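Local coordinates for 2-dehydropantoate 2-reductase (Geobacter metallireducens, PDB 3HN2), which probably catalyses the NADPH-dependent reduction of ketopantoate to pantoic acid, the second of two steps leading to (R)-pantoate in pantothenate biosynthesis, at residues His29-Arg34 / Glu65-Met70; Ala6-Gly11 / Arg90-Glu95; Val73-Lys78 / Ser83-Leu88; Tyr17-Gln22 / Asn42-Phe47. One frame throughout, in Å; residues are numbered along the deposited sequence.

Contact 1. Residues His29-Arg34 / Glu65-Met70; sequences HFLLRR and EEIGPM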
# COMPACT_ATOMS: atom_id res chain seq x y z
N HIS A 29 -15.37 -28.30 1.79
CA HIS A 29 -15.77 -29.06 0.61
C HIS A 29 -15.72 -28.15 -0.61
O HIS A 29 -16.55 -27.26 -0.75
CB HIS A 29 -17.19 -29.62 0.79
CG HIS A 29 -17.37 -30.42 2.04
ND1 HIS A 29 -17.64 -29.85 3.26
CD2 HIS A 29 -17.31 -31.76 2.25
CE1 HIS A 29 -17.74 -30.79 4.18
NE2 HIS A 29 -17.55 -31.96 3.59
N PHE A 30 -14.74 -28.37 -1.47
CA PHE A 30 -14.58 -27.54 -2.66
C PHE A 30 -15.46 -28.02 -3.83
O PHE A 30 -15.50 -29.22 -4.13
CB PHE A 30 -13.12 -27.53 -3.11
CG PHE A 30 -12.21 -26.75 -2.21
CD1 PHE A 30 -11.97 -25.40 -2.45
CD2 PHE A 30 -11.56 -27.36 -1.15
CE1 PHE A 30 -11.11 -24.67 -1.63
CE2 PHE A 30 -10.69 -26.65 -0.33
CZ PHE A 30 -10.47 -25.30 -0.57
N LEU A 31 -16.15 -27.09 -4.47
CA LEU A 31 -16.83 -27.37 -5.73
C LEU A 31 -15.95 -26.95 -6.91
O LEU A 31 -15.92 -25.78 -7.29
CB LEU A 31 -18.21 -26.69 -5.79
CG LEU A 31 -19.16 -27.07 -6.94
CD1 LEU A 31 -19.43 -28.57 -6.99
CD2 LEU A 31 -20.48 -26.30 -6.84
N LEU A 32 -15.23 -27.92 -7.46
CA LEU A 32 -14.35 -27.68 -8.61
C LEU A 32 -15.08 -27.94 -9.93
O LEU A 32 -16.02 -28.73 -9.98
CB LEU A 32 -13.10 -28.56 -8.54
CG LEU A 32 -12.02 -28.42 -7.46
CD1 LEU A 32 -11.78 -26.98 -6.99
CD2 LEU A 32 -12.30 -29.33 -6.28
N ARG A 33 -14.61 -27.27 -10.98
CA ARG A 33 -15.19 -27.41 -12.31
C ARG A 33 -14.09 -27.66 -13.33
O ARG A 33 -13.91 -28.79 -13.79
CB ARG A 33 -15.99 -26.14 -12.66
CG ARG A 33 -16.88 -26.27 -13.89
CD ARG A 33 -17.16 -24.90 -14.48
NE ARG A 33 -17.83 -24.98 -15.78
CZ ARG A 33 -18.90 -24.28 -16.13
NH1 ARG A 33 -19.43 -24.42 -17.33
NH2 ARG A 33 -19.45 -23.42 -15.27
N ARG A 34 -13.35 -26.61 -13.67
CA ARG A 34 -12.28 -26.65 -14.66
C ARG A 34 -11.14 -27.61 -14.28
O ARG A 34 -10.63 -28.35 -15.12
CB ARG A 34 -11.77 -25.23 -14.93
CG ARG A 34 -10.37 -25.13 -15.52
CD ARG A 34 -10.22 -23.91 -16.43
NE ARG A 34 -10.83 -24.13 -17.74
CZ ARG A 34 -10.21 -24.71 -18.77
NH1 ARG A 34 -8.96 -25.14 -18.67
NH2 ARG A 34 -10.86 -24.86 -19.93
N GLU A 65 -25.00 -31.47 -5.52
CA GLU A 65 -25.90 -32.47 -4.92
C GLU A 65 -25.16 -33.65 -4.28
O GLU A 65 -25.75 -34.40 -3.50
CB GLU A 65 -26.95 -32.96 -5.93
CG GLU A 65 -26.43 -33.32 -7.32
CD GLU A 65 -26.58 -32.19 -8.33
OE1 GLU A 65 -27.01 -32.46 -9.47
OE2 GLU A 65 -26.27 -31.03 -7.98
N GLU A 66 -23.88 -33.80 -4.62
CA GLU A 66 -23.02 -34.81 -4.01
C GLU A 66 -22.54 -34.35 -2.63
O GLU A 66 -22.36 -35.17 -1.72
CB GLU A 66 -21.81 -35.10 -4.90
CG GLU A 66 -22.17 -35.54 -6.33
CD GLU A 66 -20.95 -35.65 -7.24
OE1 GLU A 66 -21.06 -36.34 -8.28
OE2 GLU A 66 -19.90 -35.06 -6.93
N ILE A 67 -22.35 -33.04 -2.48
CA ILE A 67 -21.91 -32.43 -1.21
C ILE A 67 -23.04 -32.43 -0.18
O ILE A 67 -22.83 -32.83 0.96
CB ILE A 67 -21.41 -30.98 -1.42
CG1 ILE A 67 -20.44 -30.90 -2.60
CG2 ILE A 67 -20.77 -30.45 -0.14
CD1 ILE A 67 -19.89 -29.51 -2.89
N GLY A 68 -24.22 -31.98 -0.59
CA GLY A 68 -25.39 -31.95 0.28
C GLY A 68 -25.41 -30.76 1.23
O GLY A 68 -24.60 -29.84 1.08
N PRO A 69 -26.34 -30.77 2.20
CA PRO A 69 -26.54 -29.69 3.18
C PRO A 69 -25.27 -29.31 3.94
O PRO A 69 -24.49 -30.18 4.34
CB PRO A 69 -27.58 -30.28 4.14
CG PRO A 69 -28.34 -31.25 3.31
CD PRO A 69 -27.31 -31.87 2.41
N MET A 70 -25.06 -28.01 4.12
CA MET A 70 -23.87 -27.46 4.77
C MET A 70 -24.27 -26.49 5.90
O MET A 70 -25.45 -26.18 6.07
CB MET A 70 -23.01 -26.73 3.74
CG MET A 70 -22.44 -27.60 2.62
SD MET A 70 -20.80 -28.28 2.97
CE MET A 70 -21.22 -29.90 3.61
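The methyl end of M70 lies over one face of the H29 imidazole, while I67 meets the same residue lower down, at its beta carbon. M70 CE stands 3.9 Å from the centroid of the H29 ring and 27° off the ring normal, a CH-pi contact displaced toward the rim, above the ND1-CE1 side. The sulfur behind that methyl comes in obliquely, with M70 SD 3.5 Å from H29 ND1. The methionine reaches this place through a chain bent at both chi2 (-92°) and chi3 (95°), which turns CE back over the ring. H29 and I67 run alongside, pointing opposite ways. I67 CG2 packs 3.8 Å from H29 CB and approaches the ring obliquely. The other arm of the isoleucine, extended at chi2, carries its CD1 to 4.2 Å from L31 CD1, so that one side chain bridges two residues of strand 28-31 on the same side of the strand. I67 lies in the short, weakly bonded helix 64-67, and Y61 and L92 also pack against it. The contact thereby fastens this helix and the turn after it to a parallel strand of the Rossmann-type domain. H29 ND1 is hydrogen-bonded to I5 O on the neighbouring strand, which probably fixes the rotation of the ring. With an alanine in place of H29, the M70 methyl would probably lose the surface it rests on and the I5 carbonyl its imidazole donor. The imidazole gives its ND1 to I5 O and one face to the M70 methyl, while the remaining contact is apolar.

Contact 2. Residues Ala6-Gly11 / Arg90-Glu95; sequences AIVGAG and RPLVEE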
# COMPACT_ATOMS: atom_id res chain seq x y z
N ALA A 6 -18.72 -25.18 2.44
CA ALA A 6 -18.65 -25.44 1.00
C ALA A 6 -18.11 -24.22 0.27
O ALA A 6 -18.53 -23.10 0.54
CB ALA A 6 -20.03 -25.80 0.45
N ILE A 7 -17.19 -24.45 -0.67
CA ILE A 7 -16.62 -23.37 -1.48
C ILE A 7 -17.20 -23.37 -2.88
O ILE A 7 -17.01 -24.31 -3.64
CB ILE A 7 -15.07 -23.45 -1.59
CG1 ILE A 7 -14.41 -23.58 -0.20
CG2 ILE A 7 -14.51 -22.27 -2.39
CD1 ILE A 7 -14.66 -22.41 0.74
N VAL A 8 -17.91 -22.30 -3.22
CA VAL A 8 -18.54 -22.16 -4.53
C VAL A 8 -17.91 -20.99 -5.29
O VAL A 8 -18.25 -19.83 -5.09
CB VAL A 8 -20.08 -22.04 -4.41
CG1 VAL A 8 -20.72 -21.74 -5.75
CG2 VAL A 8 -20.66 -23.34 -3.83
N GLY A 9 -16.98 -21.32 -6.17
CA GLY A 9 -16.20 -20.32 -6.88
C GLY A 9 -14.98 -20.97 -7.48
O GLY A 9 -14.88 -21.12 -8.71
N ALA A 10 -14.06 -21.38 -6.60
CA ALA A 10 -12.79 -22.01 -6.97
C ALA A 10 -11.90 -21.09 -7.81
O ALA A 10 -11.14 -21.55 -8.67
CB ALA A 10 -13.00 -23.38 -7.65
N GLY A 11 -11.99 -19.79 -7.54
CA GLY A 11 -11.16 -18.80 -8.19
C GLY A 11 -9.92 -18.54 -7.36
O GLY A 11 -9.53 -19.36 -6.53
N ARG A 90 -28.65 -24.27 -4.10
CA ARG A 90 -29.85 -24.97 -3.56
C ARG A 90 -29.65 -26.35 -2.90
O ARG A 90 -30.21 -26.58 -1.82
CB ARG A 90 -31.02 -24.96 -4.58
CG ARG A 90 -31.99 -26.15 -4.56
CD ARG A 90 -33.12 -26.00 -3.54
NE ARG A 90 -34.27 -25.26 -4.06
CZ ARG A 90 -34.51 -23.97 -3.83
NH1 ARG A 90 -35.58 -23.40 -4.36
NH2 ARG A 90 -33.69 -23.25 -3.08
N PRO A 91 -28.85 -27.27 -3.52
CA PRO A 91 -28.59 -28.54 -2.81
C PRO A 91 -27.80 -28.43 -1.50
O PRO A 91 -27.84 -29.35 -0.69
CB PRO A 91 -27.77 -29.34 -3.83
CG PRO A 91 -28.05 -28.71 -5.15
CD PRO A 91 -28.20 -27.26 -4.84
N LEU A 92 -27.10 -27.31 -1.29
CA LEU A 92 -26.29 -27.10 -0.09
C LEU A 92 -27.07 -26.46 1.05
O LEU A 92 -26.56 -26.36 2.17
CB LEU A 92 -25.08 -26.22 -0.43
CG LEU A 92 -24.24 -26.58 -1.65
CD1 LEU A 92 -23.40 -25.40 -2.11
CD2 LEU A 92 -23.36 -27.78 -1.36
N VAL A 93 -28.30 -26.03 0.78
CA VAL A 93 -29.09 -25.26 1.74
C VAL A 93 -30.06 -26.13 2.55
O VAL A 93 -30.94 -26.80 2.00
CB VAL A 93 -29.83 -24.08 1.04
CG1 VAL A 93 -30.79 -23.37 1.99
CG2 VAL A 93 -28.82 -23.08 0.49
N GLU A 94 -29.87 -26.11 3.86
CA GLU A 94 -30.81 -26.69 4.82
C GLU A 94 -31.22 -25.55 5.76
O GLU A 94 -30.60 -24.49 5.74
CB GLU A 94 -30.15 -27.85 5.58
CG GLU A 94 -31.08 -28.69 6.48
CD GLU A 94 -32.38 -29.11 5.81
OE1 GLU A 94 -32.33 -29.85 4.80
OE2 GLU A 94 -33.46 -28.70 6.30
N GLU A 95 -32.27 -25.76 6.55
CA GLU A 95 -32.69 -24.80 7.57
C GLU A 95 -31.56 -24.55 8.56
O GLU A 95 -31.21 -25.43 9.36
CB GLU A 95 -33.94 -25.31 8.29
CG GLU A 95 -34.48 -24.39 9.38
CD GLU A 95 -35.37 -25.10 10.38
OE1 GLU A 95 -35.23 -26.34 10.53
OE2 GLU A 95 -36.21 -24.43 11.02
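L92 pushes its side chain against A6 and V8, and the short 3-10 turn in which it sits begins two residues earlier, at R90. There R90 O accepts the V93 N-H over 3.3 Å, closing the turn. P91 packs on P64 and E65 of the helix 64-67. L92 follows, buried and pointing toward the strand. Its CG lies anti to the carbonyl carbon (chi1 -48°), which directs the branched end to the strand, where the CD1 methyl does the touching: L92 CD1 is 3.8 Å from V8 CG2 and 4.3 Å from A6 CB. The leucine and the valine cross obliquely, methyl against methyl, and I67 and V73 pack against the same leucine. Strand 5-8 lies within the parallel part of the sheet of this Rossmann-type domain, which probably binds NADPH, and is flanked by strands 28-31 and 72-75. Just past V8 it runs into a glycine-rich turn containing G9 and G11, consistent with the GxGxxG motif that binds the dinucleotide in such folds. L92 packs on the strand at A6 and V8, before that turn. Beyond it V93 packs on R120, and E94 N is hydrogen-bonded to T97 OG1. The carboxylate of E94 accepts the N-H of the next residue, E95 N donating to E94 OE2 over 3.2 Å, nearly straight at 165° but arriving from above the carboxylate plane.

Contact 3. Residues Val73-Lys78 / Ser83-Leu88; sequences VLVGLK and SRYEEL
V75 and L77, at the end of strand 72-75, pack against Y85 and L88 of the helix that follows, within the beta-alpha-beta unit formed by strand 72-75, helix 85-89 and strand 98-101. V75 closes the strand and crosses the tyrosine at about a right angle, with V75 CG1 4.1 Å from Y85 CE2. L77, two residues on and already in the connecting loop, lies alongside the tyrosine but points the opposite way, and places its CD1 4.1 Å from the same CE2 atom. Both methyls approach the ring obliquely. With CG anti to the carbonyl carbon (chi1 -83°), the leucine also reaches a neighbour one helical turn further along, L77 CD1 lying 4.0 Å from L88 CD1. L77 is thus held between two side chains that project from one side of the helix, while its own side chain also touches the glycine-rich turn after strand 5-8. The helix starts after R84, which occupies the N-cap position and whose carbonyl oxygen accepts the L88 N-H over 3.3 Å. R84 also faces E87: R84 NH1 and E87 OE1 are 3.1 Å apart, but the oxygen stands above the guanidinium plane, so the pair is held by charge alone. Helix 108-115 also packs on Y85, through A111 and L112 among others. The tyrosine hydroxyl is hydrogen-bonded to Q103 OE1, and Q103 NE2 is bonded to L77 O. The side-chain packing is wholly apolar, and the polar tip of the buried tyrosine is satisfied by one amide that probably ties it to the loop backbone as well.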
# COMPACT_ATOMS: atom_id res chain seq x y z
N VAL A 73 -21.89 -21.71 3.26
CA VAL A 73 -21.36 -21.73 1.90
C VAL A 73 -20.70 -20.40 1.53
O VAL A 73 -21.35 -19.35 1.48
CB VAL A 73 -22.39 -22.25 0.84
CG1 VAL A 73 -23.79 -21.76 1.11
CG2 VAL A 73 -21.95 -21.89 -0.59
N LEU A 74 -19.39 -20.45 1.33
CA LEU A 74 -18.61 -19.32 0.81
C LEU A 74 -18.78 -19.24 -0.69
O LEU A 74 -18.30 -20.12 -1.41
CB LEU A 74 -17.13 -19.52 1.09
CG LEU A 74 -16.39 -18.59 2.05
CD1 LEU A 74 -16.64 -19.01 3.48
CD2 LEU A 74 -14.91 -18.67 1.72
N VAL A 75 -19.45 -18.20 -1.16
CA VAL A 75 -19.56 -17.94 -2.58
C VAL A 75 -18.38 -17.05 -3.03
O VAL A 75 -18.21 -15.92 -2.55
CB VAL A 75 -20.91 -17.29 -2.94
CG1 VAL A 75 -21.08 -17.20 -4.44
CG2 VAL A 75 -22.07 -18.10 -2.35
N GLY A 76 -17.54 -17.59 -3.91
CA GLY A 76 -16.43 -16.86 -4.50
C GLY A 76 -16.52 -16.81 -6.01
O GLY A 76 -15.51 -16.59 -6.70
N LEU A 77 -17.74 -17.02 -6.53
CA LEU A 77 -18.03 -17.01 -7.96
C LEU A 77 -17.74 -15.67 -8.60
O LEU A 77 -17.86 -14.62 -7.97
CB LEU A 77 -19.51 -17.32 -8.20
CG LEU A 77 -20.06 -18.74 -8.26
CD1 LEU A 77 -21.58 -18.69 -8.17
CD2 LEU A 77 -19.62 -19.48 -9.51
N LYS A 78 -17.34 -15.70 -9.87
CA LYS A 78 -17.31 -14.49 -10.67
C LYS A 78 -18.75 -14.10 -10.98
O LYS A 78 -19.58 -14.97 -11.26
CB LYS A 78 -16.49 -14.70 -11.94
CG LYS A 78 -15.10 -14.07 -11.89
CD LYS A 78 -14.17 -14.77 -10.91
CE LYS A 78 -13.23 -13.78 -10.23
NZ LYS A 78 -12.36 -13.03 -11.20
N SER A 83 -26.37 -16.05 -12.60
CA SER A 83 -27.59 -16.72 -13.06
C SER A 83 -27.60 -18.18 -12.63
O SER A 83 -28.66 -18.80 -12.51
CB SER A 83 -27.71 -16.63 -14.59
OG SER A 83 -26.51 -17.05 -15.21
N ARG A 84 -26.41 -18.71 -12.37
CA ARG A 84 -26.23 -20.09 -11.95
C ARG A 84 -26.34 -20.27 -10.43
O ARG A 84 -26.01 -21.34 -9.91
CB ARG A 84 -24.88 -20.62 -12.43
CG ARG A 84 -24.78 -20.86 -13.92
CD ARG A 84 -23.36 -21.25 -14.29
NE ARG A 84 -23.34 -22.29 -15.31
CZ ARG A 84 -23.13 -23.59 -15.07
NH1 ARG A 84 -22.93 -24.02 -13.83
NH2 ARG A 84 -23.13 -24.45 -16.07
N TYR A 85 -26.79 -19.22 -9.73
CA TYR A 85 -26.95 -19.25 -8.27
C TYR A 85 -27.82 -20.40 -7.78
O TYR A 85 -27.44 -21.11 -6.85
CB TYR A 85 -27.57 -17.94 -7.77
CG TYR A 85 -26.60 -16.86 -7.35
CD1 TYR A 85 -27.04 -15.53 -7.23
CD2 TYR A 85 -25.27 -17.14 -7.05
CE1 TYR A 85 -26.17 -14.53 -6.84
CE2 TYR A 85 -24.40 -16.13 -6.65
CZ TYR A 85 -24.86 -14.83 -6.55
OH TYR A 85 -24.01 -13.82 -6.16
N GLU A 86 -28.98 -20.57 -8.42
CA GLU A 86 -29.98 -21.55 -8.01
C GLU A 86 -29.49 -22.99 -8.12
O GLU A 86 -29.58 -23.74 -7.15
CB GLU A 86 -31.29 -21.34 -8.80
CG GLU A 86 -32.46 -22.25 -8.38
CD GLU A 86 -32.76 -23.32 -9.42
OE1 GLU A 86 -32.58 -24.51 -9.12
OE2 GLU A 86 -33.18 -22.96 -10.55
N GLU A 87 -28.94 -23.37 -9.28
CA GLU A 87 -28.44 -24.74 -9.48
C GLU A 87 -27.26 -25.11 -8.57
O GLU A 87 -27.18 -26.25 -8.09
CB GLU A 87 -28.11 -25.02 -10.95
CG GLU A 87 -27.06 -24.11 -11.59
CD GLU A 87 -26.23 -24.82 -12.66
OE1 GLU A 87 -26.02 -24.21 -13.73
OE2 GLU A 87 -25.78 -25.96 -12.43
N LEU A 88 -26.38 -24.15 -8.31
CA LEU A 88 -25.14 -24.40 -7.59
C LEU A 88 -25.26 -24.39 -6.06
O LEU A 88 -24.48 -25.04 -5.38
CB LEU A 88 -24.05 -23.41 -8.02
CG LEU A 88 -23.49 -23.49 -9.44
CD1 LEU A 88 -22.69 -22.24 -9.74
CD2 LEU A 88 -22.63 -24.73 -9.65

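Contact 4. Residues Tyr17-Gln22 / Asn42-Phe47; sequences YGALLQ and NGLKVF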
# COMPACT_ATOMS: atom_id res chain seq x y z
N TYR A 17 -8.97 -18.82 0.50
CA TYR A 17 -9.66 -18.79 1.78
C TYR A 17 -10.07 -20.17 2.27
O TYR A 17 -9.97 -20.47 3.46
CB TYR A 17 -10.85 -17.84 1.75
CG TYR A 17 -10.46 -16.38 1.73
CD1 TYR A 17 -9.46 -15.89 2.57
CD2 TYR A 17 -11.09 -15.48 0.87
CE1 TYR A 17 -9.09 -14.54 2.54
CE2 TYR A 17 -10.74 -14.14 0.84
CZ TYR A 17 -9.74 -13.68 1.68
OH TYR A 17 -9.40 -12.35 1.64
N GLY A 18 -10.52 -21.02 1.34
CA GLY A 18 -10.89 -22.39 1.67
C GLY A 18 -9.71 -23.24 2.11
O GLY A 18 -9.85 -24.09 3.00
N ALA A 19 -8.55 -23.00 1.49
CA ALA A 19 -7.32 -23.70 1.85
C ALA A 19 -6.83 -23.30 3.23
O ALA A 19 -6.32 -24.13 3.97
CB ALA A 19 -6.24 -23.45 0.82
N LEU A 20 -7.00 -22.02 3.57
CA LEU A 20 -6.65 -21.53 4.90
C LEU A 20 -7.65 -22.04 5.95
O LEU A 20 -7.27 -22.33 7.09
CB LEU A 20 -6.58 -20.00 4.94
CG LEU A 20 -5.47 -19.27 4.17
CD1 LEU A 20 -5.63 -17.78 4.37
CD2 LEU A 20 -4.06 -19.71 4.56
N LEU A 21 -8.91 -22.16 5.54
CA LEU A 21 -9.96 -22.67 6.42
C LEU A 21 -9.74 -24.13 6.85
O LEU A 21 -9.81 -24.42 8.04
CB LEU A 21 -11.35 -22.48 5.82
CG LEU A 21 -11.97 -21.08 5.98
CD1 LEU A 21 -13.05 -20.86 4.93
CD2 LEU A 21 -12.52 -20.83 7.38
N GLN A 22 -9.44 -25.02 5.91
CA GLN A 22 -9.17 -26.42 6.28
C GLN A 22 -7.79 -26.64 6.90
O GLN A 22 -7.60 -27.60 7.64
CB GLN A 22 -9.44 -27.40 5.13
CG GLN A 22 -8.29 -27.63 4.16
CD GLN A 22 -8.50 -28.86 3.29
OE1 GLN A 22 -7.70 -29.80 3.33
NE2 GLN A 22 -9.57 -28.86 2.50
N ASN A 42 -3.52 -34.69 -7.17
CA ASN A 42 -2.38 -34.17 -6.40
C ASN A 42 -2.73 -33.38 -5.14
O ASN A 42 -2.00 -33.42 -4.15
CB ASN A 42 -1.48 -33.31 -7.30
CG ASN A 42 -0.40 -34.13 -7.98
OD1 ASN A 42 -0.37 -34.23 -9.21
ND2 ASN A 42 0.49 -34.72 -7.19
N GLY A 43 -3.86 -32.67 -5.17
CA GLY A 43 -4.18 -31.67 -4.16
C GLY A 43 -3.77 -30.30 -4.67
O GLY A 43 -3.19 -30.20 -5.76
N LEU A 44 -4.05 -29.25 -3.91
CA LEU A 44 -3.69 -27.90 -4.34
C LEU A 44 -2.52 -27.31 -3.56
O LEU A 44 -2.35 -27.56 -2.36
CB LEU A 44 -4.91 -26.96 -4.35
CG LEU A 44 -5.72 -26.65 -3.09
CD1 LEU A 44 -5.29 -25.33 -2.48
CD2 LEU A 44 -7.20 -26.62 -3.42
N LYS A 45 -1.70 -26.53 -4.26
CA LYS A 45 -0.54 -25.87 -3.68
C LYS A 45 -0.82 -24.38 -3.53
O LYS A 45 -1.21 -23.72 -4.49
CB LYS A 45 0.70 -26.07 -4.57
CG LYS A 45 1.04 -27.51 -4.90
CD LYS A 45 2.50 -27.64 -5.30
CE LYS A 45 2.97 -29.08 -5.23
NZ LYS A 45 4.45 -29.17 -5.32
N VAL A 46 -0.62 -23.87 -2.32
CA VAL A 46 -0.76 -22.43 -2.08
C VAL A 46 0.61 -21.80 -1.90
O VAL A 46 1.36 -22.17 -1.00
CB VAL A 46 -1.66 -22.13 -0.84
CG1 VAL A 46 -1.71 -20.64 -0.56
CG2 VAL A 46 -3.06 -22.66 -1.07
N PHE A 47 0.93 -20.87 -2.79
CA PHE A 47 2.15 -20.09 -2.68
C PHE A 47 1.79 -18.72 -2.13
O PHE A 47 0.93 -18.03 -2.66
CB PHE A 47 2.85 -19.99 -4.04
CG PHE A 47 3.12 -21.32 -4.67
CD1 PHE A 47 2.32 -21.79 -5.71
CD2 PHE A 47 4.17 -22.13 -4.23
CE1 PHE A 47 2.56 -23.03 -6.30
CE2 PHE A 47 4.42 -23.37 -4.81
CZ PHE A 47 3.61 -23.82 -5.85
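A19 and V46 mark the nearest approach of the two backbones, with 7.8 Å between A19 CA and V46 CA. One belongs to the helix 14-23 and the other to the strand 44-48. The helix is the one that follows the first strand and glycine-rich turn of the Rossmann-type domain, and the strand is the middle one of a separate three-stranded sheet, so the contact joins a small sheet to that helix. Along residues 17-22 the helical pattern is regular, L21 N bonding to Y17 O and Q22 N to G18 O. The chain enters the strand through G43, the first residue after helix 36-41 to leave helical angles, with phi 97°. At these backbone angles a beta carbon would collide with N42 O. L44 and V46 then point the same way, toward the helix. Between them they receive the methyl of A19, whose small size probably allows the close approach. F53 of the adjoining strand packs on both V46 and L20, widening the apolar patch. L44 holds its CG between the backbone N and the carbonyl carbon (chi1 61°), and this torsion brings the CD1 branch round to the alanine. A19 CB lies 3.9 Å from L44 CD1 and 3.8 Å from V46 CG2, while L44 CD1 and V46 CG2 are themselves 3.8 Å apart, so the three methyls form a nearly equilateral triangle.

Following the chain from the N terminus, strand 5-8 opens contact 2, which closes only at residues 90-95 and so encloses the other three. Helix 14-23 next opens contact 4. Strand 28-31 opens contact 1 before contact 4 closes at residues 42-47, so these two cross when contact 1 closes at residues 65-70. Contact 3 comes after both, a short loop from strand 72-75 to helix 85-89. Contacts 1, 2 and 3 rest on three neighbouring parallel strands: H29 O bonds to I7 N, and V8 N to L74 O. Contact 4 ties helix 14-23 to the small three-stranded sheet and meets contact 1 where F30 packs on G18 and A19.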